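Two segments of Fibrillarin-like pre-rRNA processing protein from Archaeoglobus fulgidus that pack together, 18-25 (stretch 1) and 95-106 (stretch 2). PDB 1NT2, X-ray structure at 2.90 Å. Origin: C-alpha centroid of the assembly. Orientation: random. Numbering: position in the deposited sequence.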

ATOM      1  N   LYS A  18      28.086  28.415  47.251  1.00 52.13           N
ATOM      2  CA  LYS A  18      27.513  29.222  48.320  1.00 51.44           C
ATOM      3  C   LYS A  18      26.094  29.589  47.936  1.00 50.28           C
ATOM      4  O   LYS A  18      25.883  30.382  47.018  1.00 50.21           O
ATOM      5  CB  LYS A  18      28.326  30.512  48.519  1.00 53.62           C
ATOM      6  CG  LYS A  18      27.594  31.601  49.330  1.00 54.81           C
ATOM      7  CD  LYS A  18      28.209  33.000  49.167  1.00 55.76           C
ATOM      8  CE  LYS A  18      29.598  33.112  49.797  1.00 57.45           C
ATOM      9  NZ  LYS A  18      30.175  34.491  49.680  1.00 57.79           N
ATOM     10  N   SER A  19      25.120  29.008  48.622  1.00 49.00           N
ATOM     11  CA  SER A  19      23.728  29.327  48.334  1.00 48.82           C
ATOM     12  C   SER A  19      22.897  29.348  49.599  1.00 49.32           C
ATOM     13  O   SER A  19      23.374  29.004  50.679  1.00 49.09           O
ATOM     14  CB  SER A  19      23.111  28.322  47.359  1.00 47.86           C
ATOM     15  OG  SER A  19      21.746  28.638  47.120  1.00 44.67           O
ATOM     16  N   LYS A  20      21.651  29.773  49.453  1.00 49.44           N
ATOM     17  CA  LYS A  20      20.724  29.829  50.564  1.00 50.38           C
ATOM     18  C   LYS A  20      19.430  29.300  49.996  1.00 51.02           C
ATOM     19  O   LYS A  20      18.345  29.691  50.424  1.00 51.89           O
ATOM     20  CB  LYS A  20      20.548  31.267  51.052  1.00 50.55           C
ATOM     21  CG  LYS A  20      20.270  32.250  49.940  1.00 52.06           C
ATOM     22  CD  LYS A  20      20.267  33.682  50.445  1.00 52.89           C
ATOM     23  CE  LYS A  20      20.392  34.668  49.287  1.00 53.42           C
ATOM     24  NZ  LYS A  20      19.372  34.421  48.221  1.00 53.12           N
ATOM     25  N   TYR A  21      19.568  28.413  49.012  1.00 51.67           N
ATOM     26  CA  TYR A  21      18.427  27.798  48.348  1.00 52.44           C
ATOM     27  C   TYR A  21      18.366  26.278  48.513  1.00 53.50           C
ATOM     28  O   TYR A  21      19.353  25.631  48.882  1.00 52.16           O
ATOM     29  CB  TYR A  21      18.422  28.149  46.861  1.00 51.91           C
ATOM     30  CG  TYR A  21      18.008  29.577  46.562  1.00 51.91           C
ATOM     31  CD1 TYR A  21      18.952  30.547  46.209  1.00 51.43           C
ATOM     32  CD2 TYR A  21      16.664  29.951  46.605  1.00 51.01           C
ATOM     33  CE1 TYR A  21      18.559  31.848  45.901  1.00 49.66           C
ATOM     34  CE2 TYR A  21      16.267  31.243  46.298  1.00 49.62           C
ATOM     35  CZ  TYR A  21      17.214  32.179  45.947  1.00 49.27           C
ATOM     36  OH  TYR A  21      16.792  33.435  45.621  1.00 50.03           O
ATOM     37  N   GLY A  22      17.188  25.725  48.219  1.00 55.19           N
ATOM     38  CA  GLY A  22      16.951  24.296  48.357  1.00 55.82           C
ATOM     39  C   GLY A  22      17.614  23.363  47.366  1.00 55.98           C
ATOM     40  O   GLY A  22      18.404  23.788  46.516  1.00 55.99           O
ATOM     41  N   SER A  23      17.286  22.077  47.490  1.00 55.97           N
ATOM     42  CA  SER A  23      17.837  21.042  46.621  1.00 55.48           C
ATOM     43  C   SER A  23      16.909  20.795  45.449  1.00 55.21           C
ATOM     44  O   SER A  23      15.784  20.316  45.613  1.00 54.98           O
ATOM     45  CB  SER A  23      18.027  19.738  47.388  1.00 55.15           C
ATOM     46  OG  SER A  23      16.791  19.076  47.584  1.00 54.93           O
ATOM     47  N   HIS A  24      17.403  21.125  44.263  1.00 54.88           N
ATOM     48  CA  HIS A  24      16.644  20.967  43.037  1.00 53.51           C
ATOM     49  C   HIS A  24      16.645  19.508  42.615  1.00 53.34           C
ATOM     50  O   HIS A  24      15.636  18.992  42.131  1.00 53.28           O
ATOM     51  CB  HIS A  24      17.268  21.820  41.942  1.00 52.70           C
ATOM     52  CG  HIS A  24      16.481  21.839  40.678  1.00 53.09           C
ATOM     53  ND1 HIS A  24      15.178  22.280  40.625  1.00 54.27           N
ATOM     54  CD2 HIS A  24      16.809  21.472  39.416  1.00 54.03           C
ATOM     55  CE1 HIS A  24      14.736  22.185  39.384  1.00 55.29           C
ATOM     56  NE2 HIS A  24      15.707  21.697  38.630  1.00 55.29           N
ATOM     57  N   TYR A  25      17.785  18.849  42.810  1.00 52.37           N
ATOM     58  CA  TYR A  25      17.919  17.449  42.449  1.00 52.02           C
ATOM     59  C   TYR A  25      18.521  16.615  43.592  1.00 55.14           C
ATOM     60  O   TYR A  25      17.959  15.593  43.991  1.00 55.56           O
ATOM     61  CB  TYR A  25      18.759  17.342  41.174  1.00 46.15           C
ATOM     62  CG  TYR A  25      20.157  17.875  41.314  1.00 40.94           C
ATOM     63  CD1 TYR A  25      21.203  17.040  41.680  1.00 40.97           C
ATOM     64  CD2 TYR A  25      20.440  19.205  41.080  1.00 39.20           C
ATOM     65  CE1 TYR A  25      22.499  17.512  41.804  1.00 38.37           C
ATOM     66  CE2 TYR A  25      21.741  19.690  41.204  1.00 39.01           C
ATOM     67  CZ  TYR A  25      22.768  18.833  41.563  1.00 37.88           C
ATOM     68  OH  TYR A  25      24.069  19.274  41.651  1.00 35.68           O
TER
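Stretch 2, residues 95-106: EKLLELVRERNN

Stretch 2 is helical from E95 to E103, continuing a helix that begins earlier in the chain, and leaves helical phi/psi at R104 (-92°/158°). The helix is kinked at E99 and L100, whose backbone N atoms make no bond to the turn before; the N of L100 instead reaches the O of L97 at 2.6 Å. Stretch 1 packs against it without regular helix or strand across the contact. The two stretches run in opposite senses: Y21 lies nearest R104 (CA to CA 7.8 Å), whereas H24, further along stretch 1, lies nearest L100 (CA to CA 6.9 Å), one turn earlier in the helix. Together they bury 467 Å², summed over both sides.

One hydrogen bond links the stretches, from G22 N to E103 OE2 at 2.9 Å. E103 points toward stretch 1, and the same OE2 lies 3.2 Å from Y21 CB. The other carboxylate oxygen, E103 OE1, pairs with R104 NE at 3.2 Å in a salt bridge within stretch 2, so the carboxylate joins the backbone of the loop to the arginine beside it.

Ring contacts form the next group. The CA-to-CB bond of R104 points sideways to stretch 1, but the end of its side chain comes nearer and places R104 CD over one face of the Y21 ring, 4.0 Å from the Y21 ring centroid and 17° off the normal, a CH-pi contact. Y21 CD1 lies over one face of the guanidinium, 3.8 Å from R104 NE. At the far end of the tyrosine, Y21 OH lies 3.9 Å from N105 ND2.

H24 inserts its imidazole between K96 and L100: K96 CE covers one face and L100 CD1 the opposite one. L100 CB also makes an off-centre CH-pi contact, 4.2 Å from the H24 ring centroid, while H24 CE1 approaches the backbone at 3.3 Å from K96 O.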

ATOM      1  N   GLU A  95       9.251  21.143  32.510  1.00 32.30           N
ATOM      2  CA  GLU A  95       8.273  21.170  33.576  1.00 31.44           C
ATOM      3  C   GLU A  95       8.995  21.269  34.907  1.00 29.41           C
ATOM      4  O   GLU A  95       8.556  21.976  35.806  1.00 28.57           O
ATOM      5  CB  GLU A  95       7.408  19.914  33.524  1.00 35.13           C
ATOM      6  CG  GLU A  95       6.345  19.848  34.612  1.00 41.97           C
ATOM      7  CD  GLU A  95       5.487  18.586  34.533  1.00 46.67           C
ATOM      8  OE1 GLU A  95       6.051  17.484  34.329  1.00 49.04           O
ATOM      9  OE2 GLU A  95       4.248  18.696  34.687  1.00 49.40           O
ATOM     10  N   LYS A  96      10.118  20.566  35.018  1.00 28.33           N
ATOM     11  CA  LYS A  96      10.922  20.564  36.236  1.00 27.61           C
ATOM     12  C   LYS A  96      11.732  21.846  36.361  1.00 26.32           C
ATOM     13  O   LYS A  96      12.080  22.257  37.464  1.00 25.85           O
ATOM     14  CB  LYS A  96      11.880  19.364  36.238  1.00 29.29           C
ATOM     15  CG  LYS A  96      12.800  19.259  37.465  1.00 30.99           C
ATOM     16  CD  LYS A  96      11.992  19.113  38.749  1.00 33.68           C
ATOM     17  CE  LYS A  96      12.788  18.503  39.905  1.00 34.12           C
ATOM     18  NZ  LYS A  96      11.866  18.092  41.027  1.00 34.45           N
ATOM     19  N   LEU A  97      12.033  22.467  35.223  1.00 25.31           N
ATOM     20  CA  LEU A  97      12.817  23.703  35.199  1.00 24.42           C
ATOM     21  C   LEU A  97      12.089  24.853  35.885  1.00 24.47           C
ATOM     22  O   LEU A  97      12.661  25.537  36.736  1.00 25.81           O
ATOM     23  CB  LEU A  97      13.148  24.112  33.752  1.00 21.07           C
ATOM     24  CG  LEU A  97      14.183  25.234  33.552  1.00 18.51           C
ATOM     25  CD1 LEU A  97      15.599  24.702  33.723  1.00 17.01           C
ATOM     26  CD2 LEU A  97      14.038  25.826  32.173  1.00 17.70           C
ATOM     27  N   LEU A  98      10.832  25.063  35.513  1.00 24.62           N
ATOM     28  CA  LEU A  98      10.029  26.143  36.084  1.00 26.05           C
ATOM     29  C   LEU A  98      10.073  26.181  37.605  1.00 25.86           C
ATOM     30  O   LEU A  98       9.939  27.243  38.210  1.00 25.42           O
ATOM     31  CB  LEU A  98       8.567  26.042  35.613  1.00 26.87           C
ATOM     32  CG  LEU A  98       8.222  26.469  34.178  1.00 26.03           C
ATOM     33  CD1 LEU A  98       6.728  26.335  33.967  1.00 26.74           C
ATOM     34  CD2 LEU A  98       8.647  27.903  33.937  1.00 24.78           C
ATOM     35  N   GLU A  99      10.255  25.020  38.217  1.00 25.91           N
ATOM     36  CA  GLU A  99      10.322  24.937  39.660  1.00 28.18           C
ATOM     37  C   GLU A  99      11.557  25.651  40.177  1.00 30.22           C
ATOM     38  O   GLU A  99      11.558  26.167  41.300  1.00 32.75           O
ATOM     39  CB  GLU A  99      10.352  23.490  40.096  1.00 29.52           C
ATOM     40  CG  GLU A  99       9.031  22.804  39.950  1.00 32.77           C
ATOM     41  CD  GLU A  99       9.103  21.377  40.402  1.00 35.15           C
ATOM     42  OE1 GLU A  99       9.832  21.104  41.386  1.00 36.37           O
ATOM     43  OE2 GLU A  99       8.428  20.533  39.780  1.00 36.42           O
ATOM     44  N   LEU A 100      12.616  25.668  39.372  1.00 29.69           N
ATOM     45  CA  LEU A 100      13.832  26.359  39.762  1.00 28.54           C
ATOM     46  C   LEU A 100      13.604  27.860  39.573  1.00 30.31           C
ATOM     47  O   LEU A 100      13.710  28.639  40.523  1.00 31.17           O
ATOM     48  CB  LEU A 100      15.005  25.908  38.903  1.00 27.15           C
ATOM     49  CG  LEU A 100      16.337  26.562  39.279  1.00 26.02           C
ATOM     50  CD1 LEU A 100      16.630  26.290  40.731  1.00 26.07           C
ATOM     51  CD2 LEU A 100      17.461  26.027  38.404  1.00 26.76           C
ATOM     52  N   VAL A 101      13.273  28.265  38.348  1.00 31.27           N
ATOM     53  CA  VAL A 101      13.034  29.680  38.070  1.00 32.65           C
ATOM     54  C   VAL A 101      11.992  30.257  39.014  1.00 31.99           C
ATOM     55  O   VAL A 101      11.914  31.467  39.194  1.00 31.39           O
ATOM     56  CB  VAL A 101      12.556  29.924  36.612  1.00 34.03           C
ATOM     57  CG1 VAL A 101      13.587  29.397  35.635  1.00 33.36           C
ATOM     58  CG2 VAL A 101      11.195  29.277  36.384  1.00 33.15           C
ATOM     59  N   ARG A 102      11.182  29.392  39.604  1.00 32.21           N
ATOM     60  CA  ARG A 102      10.164  29.844  40.537  1.00 33.94           C
ATOM     61  C   ARG A 102      10.854  30.139  41.864  1.00 34.78           C
ATOM     62  O   ARG A 102      10.677  31.213  42.452  1.00 34.68           O
ATOM     63  CB  ARG A 102       9.099  28.763  40.734  1.00 33.88           C
ATOM     64  CG  ARG A 102       7.695  29.187  40.339  1.00 33.78           C
ATOM     65  CD  ARG A 102       6.667  28.124  40.746  1.00 36.58           C
ATOM     66  NE  ARG A 102       6.711  26.899  39.937  1.00 35.52           N
ATOM     67  CZ  ARG A 102       6.321  26.825  38.665  1.00 33.98           C
ATOM     68  NH1 ARG A 102       5.855  27.906  38.051  1.00 31.47           N
ATOM     69  NH2 ARG A 102       6.392  25.669  38.008  1.00 31.83           N
ATOM     70  N   GLU A 103      11.654  29.183  42.325  1.00 35.40           N
ATOM     71  CA  GLU A 103      12.372  29.336  43.581  1.00 36.96           C
ATOM     72  C   GLU A 103      13.374  30.476  43.505  1.00 37.64           C
ATOM     73  O   GLU A 103      13.413  31.345  44.376  1.00 38.31           O
ATOM     74  CB  GLU A 103      13.114  28.049  43.939  1.00 36.71           C
ATOM     75  CG  GLU A 103      13.978  28.198  45.168  1.00 37.06           C
ATOM     76  CD  GLU A 103      15.292  27.439  45.069  1.00 37.94           C
ATOM     77  OE1 GLU A 103      15.977  27.551  44.022  1.00 34.71           O
ATOM     78  OE2 GLU A 103      15.642  26.747  46.053  1.00 38.88           O
ATOM     79  N   ARG A 104      14.181  30.471  42.454  1.00 38.32           N
ATOM     80  CA  ARG A 104      15.186  31.502  42.285  1.00 39.99           C
ATOM     81  C   ARG A 104      14.678  32.662  41.468  1.00 40.13           C
ATOM     82  O   ARG A 104      13.748  32.516  40.691  1.00 42.00           O
ATOM     83  CB  ARG A 104      16.421  30.908  41.639  1.00 40.86           C
ATOM     84  CG  ARG A 104      16.918  29.728  42.404  1.00 41.11           C
ATOM     85  CD  ARG A 104      18.395  29.754  42.506  1.00 42.01           C
ATOM     86  NE  ARG A 104      18.853  28.483  43.022  1.00 45.80           N
ATOM     87  CZ  ARG A 104      20.096  28.049  42.892  1.00 49.26           C
ATOM     88  NH1 ARG A 104      20.983  28.806  42.263  1.00 50.94           N
ATOM     89  NH2 ARG A 104      20.443  26.857  43.367  1.00 51.38           N
ATOM     90  N   ASN A 105      15.313  33.814  41.632  1.00 40.35           N
ATOM     91  CA  ASN A 105      14.892  35.022  40.926  1.00 40.58           C
ATOM     92  C   ASN A 105      15.899  35.606  39.934  1.00 39.01           C
ATOM     93  O   ASN A 105      15.864  36.802  39.664  1.00 36.99           O
ATOM     94  CB  ASN A 105      14.536  36.106  41.953  1.00 42.70           C
ATOM     95  CG  ASN A 105      15.743  36.544  42.803  1.00 44.07           C
ATOM     96  OD1 ASN A 105      15.627  37.448  43.637  1.00 43.13           O
ATOM     97  ND2 ASN A 105      16.898  35.899  42.594  1.00 43.16           N
ATOM     98  N   ASN A 106      16.789  34.787  39.385  1.00 38.36           N
ATOM     99  CA  ASN A 106      17.785  35.306  38.448  1.00 38.07           C
ATOM    100  C   ASN A 106      17.905  34.488  37.182  1.00 37.65           C
ATOM    101  O   ASN A 106      18.870  34.642  36.426  1.00 37.18           O
ATOM    102  CB  ASN A 106      19.153  35.399  39.123  1.00 39.87           C
ATOM    103  CG  ASN A 106      19.574  34.097  39.784  1.00 42.21           C
ATOM    104  OD1 ASN A 106      18.887  33.570  40.675  1.00 44.22           O
ATOM    105  ND2 ASN A 106      20.717  33.574  39.359  1.00 42.52           N
TER